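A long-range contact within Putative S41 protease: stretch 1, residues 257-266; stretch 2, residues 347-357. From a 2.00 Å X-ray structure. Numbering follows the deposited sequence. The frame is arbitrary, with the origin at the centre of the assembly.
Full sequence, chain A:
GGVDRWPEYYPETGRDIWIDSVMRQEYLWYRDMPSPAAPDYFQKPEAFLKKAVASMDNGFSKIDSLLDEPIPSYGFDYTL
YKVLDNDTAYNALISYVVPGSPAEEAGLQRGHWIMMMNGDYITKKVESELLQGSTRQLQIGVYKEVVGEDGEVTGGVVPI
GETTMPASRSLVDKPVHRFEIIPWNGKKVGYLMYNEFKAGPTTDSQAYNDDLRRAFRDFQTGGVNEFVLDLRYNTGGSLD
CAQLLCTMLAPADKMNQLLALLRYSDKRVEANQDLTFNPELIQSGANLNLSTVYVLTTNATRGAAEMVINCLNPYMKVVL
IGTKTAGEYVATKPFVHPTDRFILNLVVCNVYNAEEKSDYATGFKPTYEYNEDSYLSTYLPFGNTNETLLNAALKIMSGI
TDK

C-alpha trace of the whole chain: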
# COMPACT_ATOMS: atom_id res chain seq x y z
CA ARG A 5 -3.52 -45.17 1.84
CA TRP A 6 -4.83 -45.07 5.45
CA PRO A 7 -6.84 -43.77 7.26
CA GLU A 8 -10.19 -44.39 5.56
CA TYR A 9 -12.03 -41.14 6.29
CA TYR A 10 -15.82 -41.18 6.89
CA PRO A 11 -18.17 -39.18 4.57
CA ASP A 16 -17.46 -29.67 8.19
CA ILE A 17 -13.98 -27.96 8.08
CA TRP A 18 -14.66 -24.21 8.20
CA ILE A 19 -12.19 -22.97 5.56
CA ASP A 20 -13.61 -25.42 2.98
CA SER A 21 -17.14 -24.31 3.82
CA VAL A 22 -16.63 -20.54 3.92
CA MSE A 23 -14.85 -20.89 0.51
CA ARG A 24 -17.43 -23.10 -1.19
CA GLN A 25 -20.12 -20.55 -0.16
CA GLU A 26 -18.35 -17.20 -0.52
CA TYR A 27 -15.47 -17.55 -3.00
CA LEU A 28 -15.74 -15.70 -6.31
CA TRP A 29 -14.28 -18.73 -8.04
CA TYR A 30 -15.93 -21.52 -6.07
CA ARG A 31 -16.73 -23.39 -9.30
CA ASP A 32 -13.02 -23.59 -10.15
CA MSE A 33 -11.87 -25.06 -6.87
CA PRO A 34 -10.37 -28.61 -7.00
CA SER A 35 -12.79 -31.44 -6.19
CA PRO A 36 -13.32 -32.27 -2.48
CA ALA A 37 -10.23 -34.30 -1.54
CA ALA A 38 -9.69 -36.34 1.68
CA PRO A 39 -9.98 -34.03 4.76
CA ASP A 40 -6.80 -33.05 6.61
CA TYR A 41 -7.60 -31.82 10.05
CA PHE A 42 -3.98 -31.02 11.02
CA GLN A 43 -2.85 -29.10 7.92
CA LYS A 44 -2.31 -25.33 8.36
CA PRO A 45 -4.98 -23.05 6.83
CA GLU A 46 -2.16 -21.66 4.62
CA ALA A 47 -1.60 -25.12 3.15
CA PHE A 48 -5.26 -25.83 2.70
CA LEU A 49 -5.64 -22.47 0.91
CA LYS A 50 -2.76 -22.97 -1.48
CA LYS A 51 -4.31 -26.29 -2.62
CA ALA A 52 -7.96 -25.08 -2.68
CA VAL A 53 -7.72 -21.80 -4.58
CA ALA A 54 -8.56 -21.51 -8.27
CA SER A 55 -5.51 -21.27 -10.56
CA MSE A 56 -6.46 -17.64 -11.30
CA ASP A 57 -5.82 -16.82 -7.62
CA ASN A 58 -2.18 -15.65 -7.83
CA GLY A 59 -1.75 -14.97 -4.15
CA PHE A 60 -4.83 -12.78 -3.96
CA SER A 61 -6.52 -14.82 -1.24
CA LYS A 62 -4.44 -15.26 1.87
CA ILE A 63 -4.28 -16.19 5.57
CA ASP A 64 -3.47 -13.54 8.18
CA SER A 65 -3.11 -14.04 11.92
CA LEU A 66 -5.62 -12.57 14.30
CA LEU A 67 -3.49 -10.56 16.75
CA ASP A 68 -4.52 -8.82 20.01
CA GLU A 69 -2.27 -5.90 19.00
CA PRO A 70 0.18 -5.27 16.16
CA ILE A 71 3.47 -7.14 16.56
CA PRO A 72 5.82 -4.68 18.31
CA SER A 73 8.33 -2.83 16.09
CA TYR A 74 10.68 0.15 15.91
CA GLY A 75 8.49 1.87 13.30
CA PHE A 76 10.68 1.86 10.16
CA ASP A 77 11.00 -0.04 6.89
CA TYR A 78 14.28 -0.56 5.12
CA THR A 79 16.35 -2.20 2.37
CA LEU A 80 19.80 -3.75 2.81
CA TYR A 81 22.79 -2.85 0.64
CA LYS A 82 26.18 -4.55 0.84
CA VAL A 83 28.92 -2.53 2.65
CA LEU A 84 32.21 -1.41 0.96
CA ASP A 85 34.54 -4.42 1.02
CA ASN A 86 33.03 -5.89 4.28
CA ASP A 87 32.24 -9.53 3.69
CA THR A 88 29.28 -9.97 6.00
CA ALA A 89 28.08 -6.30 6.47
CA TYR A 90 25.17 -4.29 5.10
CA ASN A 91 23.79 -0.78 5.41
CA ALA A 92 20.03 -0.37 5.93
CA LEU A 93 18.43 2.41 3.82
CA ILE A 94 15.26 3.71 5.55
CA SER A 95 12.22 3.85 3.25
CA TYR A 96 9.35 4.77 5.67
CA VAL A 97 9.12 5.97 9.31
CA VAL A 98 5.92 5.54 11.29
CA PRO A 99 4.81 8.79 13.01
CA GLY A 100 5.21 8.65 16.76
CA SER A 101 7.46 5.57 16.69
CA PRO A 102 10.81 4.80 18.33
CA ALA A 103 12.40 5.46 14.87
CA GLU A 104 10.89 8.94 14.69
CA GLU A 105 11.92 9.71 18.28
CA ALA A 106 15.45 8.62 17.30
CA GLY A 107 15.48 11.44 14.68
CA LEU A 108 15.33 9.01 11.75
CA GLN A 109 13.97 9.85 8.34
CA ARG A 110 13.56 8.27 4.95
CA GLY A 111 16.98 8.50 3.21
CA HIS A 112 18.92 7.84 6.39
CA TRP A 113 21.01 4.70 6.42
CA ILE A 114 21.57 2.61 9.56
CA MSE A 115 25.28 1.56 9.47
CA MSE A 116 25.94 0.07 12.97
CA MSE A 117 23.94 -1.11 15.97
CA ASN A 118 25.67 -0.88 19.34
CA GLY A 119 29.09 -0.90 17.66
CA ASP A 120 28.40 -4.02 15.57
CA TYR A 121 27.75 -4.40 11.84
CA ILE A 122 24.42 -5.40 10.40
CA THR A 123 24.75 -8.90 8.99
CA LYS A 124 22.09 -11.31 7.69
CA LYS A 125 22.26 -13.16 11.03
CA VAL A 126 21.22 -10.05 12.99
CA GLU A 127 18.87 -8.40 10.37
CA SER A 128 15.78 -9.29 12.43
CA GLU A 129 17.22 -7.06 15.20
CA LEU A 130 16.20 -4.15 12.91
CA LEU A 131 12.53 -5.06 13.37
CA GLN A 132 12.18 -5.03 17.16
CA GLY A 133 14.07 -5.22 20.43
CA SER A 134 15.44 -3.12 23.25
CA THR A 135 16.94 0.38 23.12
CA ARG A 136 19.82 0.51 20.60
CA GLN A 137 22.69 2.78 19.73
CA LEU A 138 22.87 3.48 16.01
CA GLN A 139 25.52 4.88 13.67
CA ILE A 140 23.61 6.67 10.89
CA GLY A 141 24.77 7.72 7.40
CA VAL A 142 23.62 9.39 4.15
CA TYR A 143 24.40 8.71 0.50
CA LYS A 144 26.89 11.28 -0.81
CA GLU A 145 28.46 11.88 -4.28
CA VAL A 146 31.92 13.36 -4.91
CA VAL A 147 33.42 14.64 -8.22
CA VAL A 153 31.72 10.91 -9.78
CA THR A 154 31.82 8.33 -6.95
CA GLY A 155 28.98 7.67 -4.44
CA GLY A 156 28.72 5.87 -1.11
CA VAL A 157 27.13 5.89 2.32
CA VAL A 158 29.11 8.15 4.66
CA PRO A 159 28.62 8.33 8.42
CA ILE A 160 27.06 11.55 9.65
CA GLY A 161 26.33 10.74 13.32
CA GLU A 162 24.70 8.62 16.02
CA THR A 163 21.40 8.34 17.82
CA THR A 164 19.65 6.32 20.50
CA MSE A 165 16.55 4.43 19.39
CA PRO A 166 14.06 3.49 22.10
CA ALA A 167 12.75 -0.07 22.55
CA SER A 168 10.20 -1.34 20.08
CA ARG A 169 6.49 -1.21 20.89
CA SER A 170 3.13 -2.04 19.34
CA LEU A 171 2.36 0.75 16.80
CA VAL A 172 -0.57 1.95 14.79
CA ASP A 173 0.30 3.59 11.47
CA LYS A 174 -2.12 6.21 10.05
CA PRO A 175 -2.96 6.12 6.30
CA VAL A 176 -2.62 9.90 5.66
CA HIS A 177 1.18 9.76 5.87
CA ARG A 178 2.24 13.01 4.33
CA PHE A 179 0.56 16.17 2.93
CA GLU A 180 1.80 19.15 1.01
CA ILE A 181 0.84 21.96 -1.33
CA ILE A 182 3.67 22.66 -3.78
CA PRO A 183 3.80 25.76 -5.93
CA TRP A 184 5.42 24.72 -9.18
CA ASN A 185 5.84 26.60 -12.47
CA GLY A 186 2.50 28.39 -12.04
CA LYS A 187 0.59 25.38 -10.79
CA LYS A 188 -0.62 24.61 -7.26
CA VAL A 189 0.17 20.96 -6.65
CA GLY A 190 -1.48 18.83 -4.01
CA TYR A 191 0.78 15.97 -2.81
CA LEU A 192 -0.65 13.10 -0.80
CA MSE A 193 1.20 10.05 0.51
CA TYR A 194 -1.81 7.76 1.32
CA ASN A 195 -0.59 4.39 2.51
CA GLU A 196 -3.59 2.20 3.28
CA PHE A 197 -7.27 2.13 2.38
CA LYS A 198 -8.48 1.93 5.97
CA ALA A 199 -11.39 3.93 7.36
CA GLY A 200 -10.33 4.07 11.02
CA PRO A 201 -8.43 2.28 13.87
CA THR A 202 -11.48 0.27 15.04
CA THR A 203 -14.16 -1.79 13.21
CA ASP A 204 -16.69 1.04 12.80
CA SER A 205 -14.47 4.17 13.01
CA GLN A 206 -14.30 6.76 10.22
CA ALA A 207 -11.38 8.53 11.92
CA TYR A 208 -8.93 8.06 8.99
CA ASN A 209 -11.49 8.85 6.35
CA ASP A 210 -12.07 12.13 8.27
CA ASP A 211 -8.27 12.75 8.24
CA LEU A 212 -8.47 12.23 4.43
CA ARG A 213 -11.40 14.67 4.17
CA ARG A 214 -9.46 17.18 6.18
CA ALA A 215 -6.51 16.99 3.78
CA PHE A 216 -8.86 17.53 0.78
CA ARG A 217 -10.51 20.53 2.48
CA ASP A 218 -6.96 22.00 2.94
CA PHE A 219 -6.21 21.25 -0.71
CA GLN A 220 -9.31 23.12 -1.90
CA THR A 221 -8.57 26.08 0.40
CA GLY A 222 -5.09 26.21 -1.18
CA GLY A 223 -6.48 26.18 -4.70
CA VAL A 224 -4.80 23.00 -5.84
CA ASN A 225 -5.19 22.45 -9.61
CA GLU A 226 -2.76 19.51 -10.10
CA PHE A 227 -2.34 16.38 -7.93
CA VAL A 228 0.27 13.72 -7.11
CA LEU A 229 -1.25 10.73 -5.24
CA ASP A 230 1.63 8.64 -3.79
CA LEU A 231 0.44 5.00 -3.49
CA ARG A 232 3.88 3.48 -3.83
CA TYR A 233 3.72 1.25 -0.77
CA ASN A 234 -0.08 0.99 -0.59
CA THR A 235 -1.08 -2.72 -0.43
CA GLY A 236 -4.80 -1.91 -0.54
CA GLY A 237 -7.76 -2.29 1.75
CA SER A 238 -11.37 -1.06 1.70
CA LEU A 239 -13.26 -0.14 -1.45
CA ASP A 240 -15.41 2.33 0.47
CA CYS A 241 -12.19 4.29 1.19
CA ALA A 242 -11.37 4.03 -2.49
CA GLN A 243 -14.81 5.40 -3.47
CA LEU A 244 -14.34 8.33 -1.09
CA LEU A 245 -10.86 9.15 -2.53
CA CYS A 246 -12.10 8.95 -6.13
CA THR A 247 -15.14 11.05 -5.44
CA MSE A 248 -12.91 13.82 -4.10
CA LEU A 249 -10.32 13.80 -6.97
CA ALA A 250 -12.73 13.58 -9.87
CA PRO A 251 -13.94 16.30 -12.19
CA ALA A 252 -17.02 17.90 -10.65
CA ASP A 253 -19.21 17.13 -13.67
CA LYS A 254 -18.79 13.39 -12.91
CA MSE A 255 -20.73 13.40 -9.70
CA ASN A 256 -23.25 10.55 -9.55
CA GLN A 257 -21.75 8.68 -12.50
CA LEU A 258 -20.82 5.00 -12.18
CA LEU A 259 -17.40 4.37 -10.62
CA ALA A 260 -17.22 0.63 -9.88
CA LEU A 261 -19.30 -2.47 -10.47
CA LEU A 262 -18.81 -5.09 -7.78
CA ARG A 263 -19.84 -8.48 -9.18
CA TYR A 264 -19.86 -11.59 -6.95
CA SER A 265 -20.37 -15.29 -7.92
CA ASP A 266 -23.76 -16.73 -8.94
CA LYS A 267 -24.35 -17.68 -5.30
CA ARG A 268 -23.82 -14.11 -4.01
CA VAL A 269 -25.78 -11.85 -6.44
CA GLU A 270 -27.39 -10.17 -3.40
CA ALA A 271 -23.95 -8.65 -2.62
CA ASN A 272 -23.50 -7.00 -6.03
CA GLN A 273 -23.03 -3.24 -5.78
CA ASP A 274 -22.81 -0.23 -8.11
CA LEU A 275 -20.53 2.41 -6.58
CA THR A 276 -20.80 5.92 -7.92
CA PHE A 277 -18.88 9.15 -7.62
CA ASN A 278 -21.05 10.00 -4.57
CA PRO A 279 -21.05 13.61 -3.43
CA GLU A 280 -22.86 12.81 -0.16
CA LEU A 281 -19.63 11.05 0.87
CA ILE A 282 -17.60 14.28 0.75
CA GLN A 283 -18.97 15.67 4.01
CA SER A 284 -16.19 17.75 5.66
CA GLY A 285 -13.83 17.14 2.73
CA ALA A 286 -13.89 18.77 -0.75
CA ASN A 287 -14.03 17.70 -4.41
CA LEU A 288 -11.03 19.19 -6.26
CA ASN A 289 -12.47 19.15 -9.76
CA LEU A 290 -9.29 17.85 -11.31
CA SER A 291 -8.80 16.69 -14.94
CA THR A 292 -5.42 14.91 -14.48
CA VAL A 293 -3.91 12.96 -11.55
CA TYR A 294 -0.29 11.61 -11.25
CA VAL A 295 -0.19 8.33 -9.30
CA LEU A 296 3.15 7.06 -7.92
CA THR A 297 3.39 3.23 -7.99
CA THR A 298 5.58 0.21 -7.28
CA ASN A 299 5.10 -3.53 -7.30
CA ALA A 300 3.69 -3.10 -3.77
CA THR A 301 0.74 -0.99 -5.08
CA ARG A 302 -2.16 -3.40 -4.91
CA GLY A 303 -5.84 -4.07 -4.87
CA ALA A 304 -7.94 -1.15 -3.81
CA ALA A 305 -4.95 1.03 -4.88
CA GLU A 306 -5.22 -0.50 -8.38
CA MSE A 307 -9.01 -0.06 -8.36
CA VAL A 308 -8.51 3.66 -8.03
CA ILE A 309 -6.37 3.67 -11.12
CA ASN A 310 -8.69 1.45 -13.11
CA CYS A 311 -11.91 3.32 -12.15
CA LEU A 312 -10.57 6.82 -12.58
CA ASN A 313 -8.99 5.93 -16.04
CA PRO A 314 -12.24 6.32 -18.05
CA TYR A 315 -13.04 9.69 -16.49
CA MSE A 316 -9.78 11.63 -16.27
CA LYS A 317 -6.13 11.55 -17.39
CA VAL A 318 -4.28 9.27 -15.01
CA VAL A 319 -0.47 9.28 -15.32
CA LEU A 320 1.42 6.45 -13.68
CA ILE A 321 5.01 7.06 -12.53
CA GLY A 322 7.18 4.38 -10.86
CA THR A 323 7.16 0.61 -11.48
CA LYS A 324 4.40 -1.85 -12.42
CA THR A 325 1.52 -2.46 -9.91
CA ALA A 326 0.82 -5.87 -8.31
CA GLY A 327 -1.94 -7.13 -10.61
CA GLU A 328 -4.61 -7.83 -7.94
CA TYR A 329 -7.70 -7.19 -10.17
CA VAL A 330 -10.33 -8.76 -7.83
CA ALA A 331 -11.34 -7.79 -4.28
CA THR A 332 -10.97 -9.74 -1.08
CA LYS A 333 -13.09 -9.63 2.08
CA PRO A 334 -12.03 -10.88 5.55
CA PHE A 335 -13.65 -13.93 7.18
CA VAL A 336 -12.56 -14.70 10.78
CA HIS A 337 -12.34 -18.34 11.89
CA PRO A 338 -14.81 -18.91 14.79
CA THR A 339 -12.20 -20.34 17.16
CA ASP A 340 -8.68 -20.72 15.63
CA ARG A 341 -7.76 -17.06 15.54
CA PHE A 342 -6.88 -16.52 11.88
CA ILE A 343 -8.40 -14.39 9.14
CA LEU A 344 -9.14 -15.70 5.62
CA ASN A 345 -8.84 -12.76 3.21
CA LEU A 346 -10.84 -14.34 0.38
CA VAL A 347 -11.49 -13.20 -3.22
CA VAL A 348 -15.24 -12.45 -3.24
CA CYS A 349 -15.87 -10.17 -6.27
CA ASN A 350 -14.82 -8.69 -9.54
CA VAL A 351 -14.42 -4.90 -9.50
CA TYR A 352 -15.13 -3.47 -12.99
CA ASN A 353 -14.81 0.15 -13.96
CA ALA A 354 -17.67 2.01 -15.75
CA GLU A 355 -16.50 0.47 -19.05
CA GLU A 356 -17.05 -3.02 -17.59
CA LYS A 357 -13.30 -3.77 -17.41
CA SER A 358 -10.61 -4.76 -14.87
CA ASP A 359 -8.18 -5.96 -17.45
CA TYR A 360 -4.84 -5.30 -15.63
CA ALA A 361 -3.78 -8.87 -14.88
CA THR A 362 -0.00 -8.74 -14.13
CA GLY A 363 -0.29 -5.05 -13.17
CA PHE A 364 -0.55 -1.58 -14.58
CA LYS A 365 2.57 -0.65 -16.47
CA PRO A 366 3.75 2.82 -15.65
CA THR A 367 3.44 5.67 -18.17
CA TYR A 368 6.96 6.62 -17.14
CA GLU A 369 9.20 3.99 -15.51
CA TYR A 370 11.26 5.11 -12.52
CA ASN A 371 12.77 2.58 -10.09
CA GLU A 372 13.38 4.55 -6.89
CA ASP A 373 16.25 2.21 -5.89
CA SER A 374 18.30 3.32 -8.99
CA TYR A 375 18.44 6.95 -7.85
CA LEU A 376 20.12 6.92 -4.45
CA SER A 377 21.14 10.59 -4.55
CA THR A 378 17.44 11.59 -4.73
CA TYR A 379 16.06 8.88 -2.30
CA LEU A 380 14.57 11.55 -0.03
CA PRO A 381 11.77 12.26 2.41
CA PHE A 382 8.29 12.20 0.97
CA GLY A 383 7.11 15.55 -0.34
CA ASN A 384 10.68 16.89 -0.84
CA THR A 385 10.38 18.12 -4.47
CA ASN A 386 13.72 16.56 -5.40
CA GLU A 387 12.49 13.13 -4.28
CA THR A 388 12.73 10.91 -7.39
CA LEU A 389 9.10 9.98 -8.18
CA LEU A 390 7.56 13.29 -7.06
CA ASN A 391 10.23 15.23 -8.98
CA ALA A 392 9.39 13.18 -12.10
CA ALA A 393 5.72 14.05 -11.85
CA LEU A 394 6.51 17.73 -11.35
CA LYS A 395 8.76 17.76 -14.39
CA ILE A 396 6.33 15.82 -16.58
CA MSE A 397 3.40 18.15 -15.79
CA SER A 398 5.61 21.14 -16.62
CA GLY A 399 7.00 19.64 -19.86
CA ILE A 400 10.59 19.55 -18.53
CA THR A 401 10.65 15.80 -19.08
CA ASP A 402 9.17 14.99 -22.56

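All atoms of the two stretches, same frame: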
# COMPACT_ATOMS: atom_id res chain seq x y z
N GLN A 257 -22.03 9.65 -11.44
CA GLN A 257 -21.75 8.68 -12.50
C GLN A 257 -21.19 7.40 -11.89
O GLN A 257 -20.65 7.40 -10.79
CB GLN A 257 -20.80 9.32 -13.54
CG GLN A 257 -21.53 10.54 -14.22
CD GLN A 257 -20.84 11.14 -15.42
OE1 GLN A 257 -20.83 12.37 -15.60
NE2 GLN A 257 -20.27 10.31 -16.22
N LEU A 258 -21.31 6.30 -12.63
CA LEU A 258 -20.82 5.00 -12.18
C LEU A 258 -19.28 4.97 -12.02
O LEU A 258 -18.56 5.41 -12.89
CB LEU A 258 -21.27 3.87 -13.15
CG LEU A 258 -22.77 3.48 -13.08
CD1 LEU A 258 -23.11 2.61 -14.33
CD2 LEU A 258 -23.19 2.77 -11.73
N LEU A 259 -18.81 4.44 -10.90
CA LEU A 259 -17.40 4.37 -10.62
C LEU A 259 -16.90 2.93 -10.66
O LEU A 259 -15.86 2.64 -11.20
CB LEU A 259 -17.09 4.95 -9.25
CG LEU A 259 -15.62 4.84 -8.83
CD1 LEU A 259 -14.75 5.78 -9.65
CD2 LEU A 259 -15.51 5.06 -7.30
N ALA A 260 -17.60 2.04 -9.97
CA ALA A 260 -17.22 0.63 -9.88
C ALA A 260 -18.41 -0.28 -9.78
O ALA A 260 -19.45 0.07 -9.16
CB ALA A 260 -16.27 0.39 -8.70
N LEU A 261 -18.25 -1.46 -10.38
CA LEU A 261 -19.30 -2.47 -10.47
C LEU A 261 -18.74 -3.67 -9.78
O LEU A 261 -17.86 -4.34 -10.30
CB LEU A 261 -19.63 -2.76 -11.93
CG LEU A 261 -20.03 -1.64 -12.92
CD1 LEU A 261 -20.32 -2.27 -14.25
CD2 LEU A 261 -21.23 -0.80 -12.42
N LEU A 262 -19.21 -3.92 -8.55
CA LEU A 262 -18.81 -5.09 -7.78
C LEU A 262 -19.72 -6.25 -8.16
O LEU A 262 -20.93 -6.20 -7.91
CB LEU A 262 -18.91 -4.82 -6.28
CG LEU A 262 -17.82 -3.89 -5.63
CD1 LEU A 262 -17.62 -2.60 -6.30
CD2 LEU A 262 -18.13 -3.63 -4.19
N ARG A 263 -19.13 -7.29 -8.75
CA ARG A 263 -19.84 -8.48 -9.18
C ARG A 263 -19.29 -9.78 -8.54
O ARG A 263 -18.14 -10.19 -8.76
CB ARG A 263 -19.81 -8.51 -10.69
CG ARG A 263 -20.44 -7.27 -11.33
CD ARG A 263 -21.92 -7.24 -11.02
NE ARG A 263 -22.67 -6.19 -11.72
CZ ARG A 263 -22.97 -4.99 -11.22
NH1 ARG A 263 -22.56 -4.64 -10.00
NH2 ARG A 263 -23.68 -4.17 -11.94
N TYR A 264 -20.15 -10.36 -7.71
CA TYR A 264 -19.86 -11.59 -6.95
C TYR A 264 -20.21 -12.84 -7.79
O TYR A 264 -20.60 -12.71 -8.95
CB TYR A 264 -20.66 -11.54 -5.65
CG TYR A 264 -20.14 -10.49 -4.69
CD1 TYR A 264 -20.42 -9.14 -4.88
CD2 TYR A 264 -19.44 -10.85 -3.55
CE1 TYR A 264 -19.97 -8.17 -4.01
CE2 TYR A 264 -18.97 -9.85 -2.67
CZ TYR A 264 -19.24 -8.53 -2.91
OH TYR A 264 -18.79 -7.55 -2.05
N SER A 265 -20.10 -14.03 -7.21
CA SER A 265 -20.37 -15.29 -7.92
C SER A 265 -21.88 -15.46 -8.06
O SER A 265 -22.63 -14.70 -7.47
CB SER A 265 -19.85 -16.48 -7.14
OG SER A 265 -20.73 -16.76 -6.01
N ASP A 266 -22.32 -16.47 -8.80
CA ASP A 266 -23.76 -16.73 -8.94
C ASP A 266 -24.48 -17.13 -7.65
O ASP A 266 -25.67 -17.20 -7.65
CB ASP A 266 -24.08 -17.68 -10.09
CG ASP A 266 -23.39 -19.06 -10.00
OD1 ASP A 266 -22.98 -19.50 -8.92
OD2 ASP A 266 -23.29 -19.69 -11.07
N VAL A 347 -10.94 -13.86 -2.03
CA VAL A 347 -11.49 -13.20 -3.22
C VAL A 347 -13.00 -13.46 -3.23
O VAL A 347 -13.44 -14.61 -3.28
CB VAL A 347 -10.86 -13.71 -4.54
CG1 VAL A 347 -11.56 -13.10 -5.76
CG2 VAL A 347 -9.41 -13.40 -4.59
N VAL A 348 -13.78 -12.38 -3.22
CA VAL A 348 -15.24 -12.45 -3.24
C VAL A 348 -15.89 -11.82 -4.50
O VAL A 348 -16.93 -12.32 -4.99
CB VAL A 348 -15.85 -11.81 -1.95
CG1 VAL A 348 -15.48 -12.67 -0.73
CG2 VAL A 348 -15.46 -10.32 -1.81
N CYS A 349 -15.28 -10.79 -5.08
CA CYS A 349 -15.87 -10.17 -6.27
C CYS A 349 -14.92 -9.56 -7.25
O CYS A 349 -13.81 -9.19 -6.93
CB CYS A 349 -16.86 -9.07 -5.90
SG CYS A 349 -16.24 -7.62 -4.99
N ASN A 350 -15.41 -9.50 -8.49
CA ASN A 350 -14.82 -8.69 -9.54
C ASN A 350 -15.14 -7.23 -9.26
O ASN A 350 -16.15 -6.90 -8.57
CB ASN A 350 -15.42 -9.07 -10.90
CG ASN A 350 -14.84 -10.31 -11.44
OD1 ASN A 350 -13.66 -10.35 -11.79
ND2 ASN A 350 -15.61 -11.31 -11.53
N VAL A 351 -14.24 -6.35 -9.68
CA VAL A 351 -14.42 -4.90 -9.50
C VAL A 351 -14.20 -4.19 -10.86
O VAL A 351 -13.07 -3.85 -11.23
CB VAL A 351 -13.46 -4.33 -8.43
CG1 VAL A 351 -13.78 -2.85 -8.18
CG2 VAL A 351 -13.58 -5.12 -7.20
N TYR A 352 -15.26 -4.09 -11.67
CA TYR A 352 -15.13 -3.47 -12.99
C TYR A 352 -15.26 -1.97 -12.89
O TYR A 352 -15.98 -1.47 -12.04
CB TYR A 352 -16.20 -3.97 -13.93
CG TYR A 352 -16.24 -5.54 -14.02
CD1 TYR A 352 -15.14 -6.27 -14.47
CD2 TYR A 352 -17.36 -6.24 -13.69
CE1 TYR A 352 -15.14 -7.66 -14.57
CE2 TYR A 352 -17.39 -7.67 -13.82
CZ TYR A 352 -16.28 -8.34 -14.28
OH TYR A 352 -16.25 -9.72 -14.38
N ASN A 353 -14.63 -1.27 -13.83
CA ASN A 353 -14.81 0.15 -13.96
C ASN A 353 -16.13 0.38 -14.73
O ASN A 353 -16.84 -0.56 -15.09
CB ASN A 353 -13.60 0.85 -14.63
CG ASN A 353 -13.31 0.38 -16.03
OD1 ASN A 353 -14.15 -0.18 -16.77
ND2 ASN A 353 -12.07 0.67 -16.45
N ALA A 354 -16.42 1.64 -15.06
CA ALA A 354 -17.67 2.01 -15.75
C ALA A 354 -17.72 1.44 -17.17
O ALA A 354 -18.78 1.33 -17.74
CB ALA A 354 -17.80 3.53 -15.78
N GLU A 355 -16.57 1.09 -17.74
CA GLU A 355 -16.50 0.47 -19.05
C GLU A 355 -16.53 -1.07 -18.98
O GLU A 355 -16.22 -1.75 -19.98
CB GLU A 355 -15.26 0.91 -19.82
CG GLU A 355 -15.23 2.38 -20.24
CD GLU A 355 -13.90 2.76 -20.95
OE1 GLU A 355 -13.02 1.87 -21.16
OE2 GLU A 355 -13.72 3.97 -21.28
N GLU A 356 -16.95 -1.59 -17.83
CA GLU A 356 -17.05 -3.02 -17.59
C GLU A 356 -15.73 -3.78 -17.69
O GLU A 356 -15.74 -4.95 -18.02
CB GLU A 356 -18.08 -3.66 -18.52
CG GLU A 356 -19.41 -2.88 -18.58
CD GLU A 356 -20.43 -3.45 -19.56
OE1 GLU A 356 -20.75 -4.67 -19.50
OE2 GLU A 356 -20.91 -2.63 -20.33
N LYS A 357 -14.63 -3.16 -17.30
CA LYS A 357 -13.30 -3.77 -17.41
C LYS A 357 -12.49 -3.68 -16.13
O LYS A 357 -12.74 -2.79 -15.32
CB LYS A 357 -12.52 -3.12 -18.59
CG LYS A 357 -13.10 -3.49 -19.94
CD LYS A 357 -12.66 -2.63 -21.10
CE LYS A 357 -11.26 -2.87 -21.57
NZ LYS A 357 -11.15 -2.74 -23.09
O HOH W 1 -15.00 3.74 -13.62
O HOH W 2 -18.23 -11.74 -11.34
O HOH W 3 -18.63 -14.37 -4.66

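The two stretches, more than eighty residues apart in sequence, bury 617 Å², both sides summed; their strands pair antiparallel, edge to edge. Two pairs of backbone hydrogen bonds set the register: Leu261 N to Tyr352 O (2.8 Å) with Tyr352 N to Leu261 O (2.9 Å), and Arg263 N to Asn350 O (3.0 Å) with Asn350 N to Arg263 O (2.8 Å). Between them Leu262 faces Val351, and Leu262 CA lies 3.3 Å from Asn350 O. On this buried side the branched chains mesh: Val351 CG1 sits in the notch between Ala260 CB (4.1 Å) and Leu262 CD1 (4.3 Å). On the other side, Leu261, Arg263, Asn350 and Tyr352 are partly exposed; the aliphatic Arg263 CG meets the edge of the Tyr352 ring (CE2, 4.0 Å), while the arginine's end leads away. A close fit lies at Tyr264. Its flat ring receives Cys349, whose CB sits 3.6 Å from the ring centroid, almost on the normal, and whose compact SG also lies over the face; Val348 CG2 packs against Tyr264 CE2 at 3.6 Å. Where the strands part, two waters bridge the gaps, one from Leu259 O to Ala354 N, the other from Ser265 N to Val348 O. Ala354 CB, a small bump on the turn, touches Leu258 O at 3.5 Å.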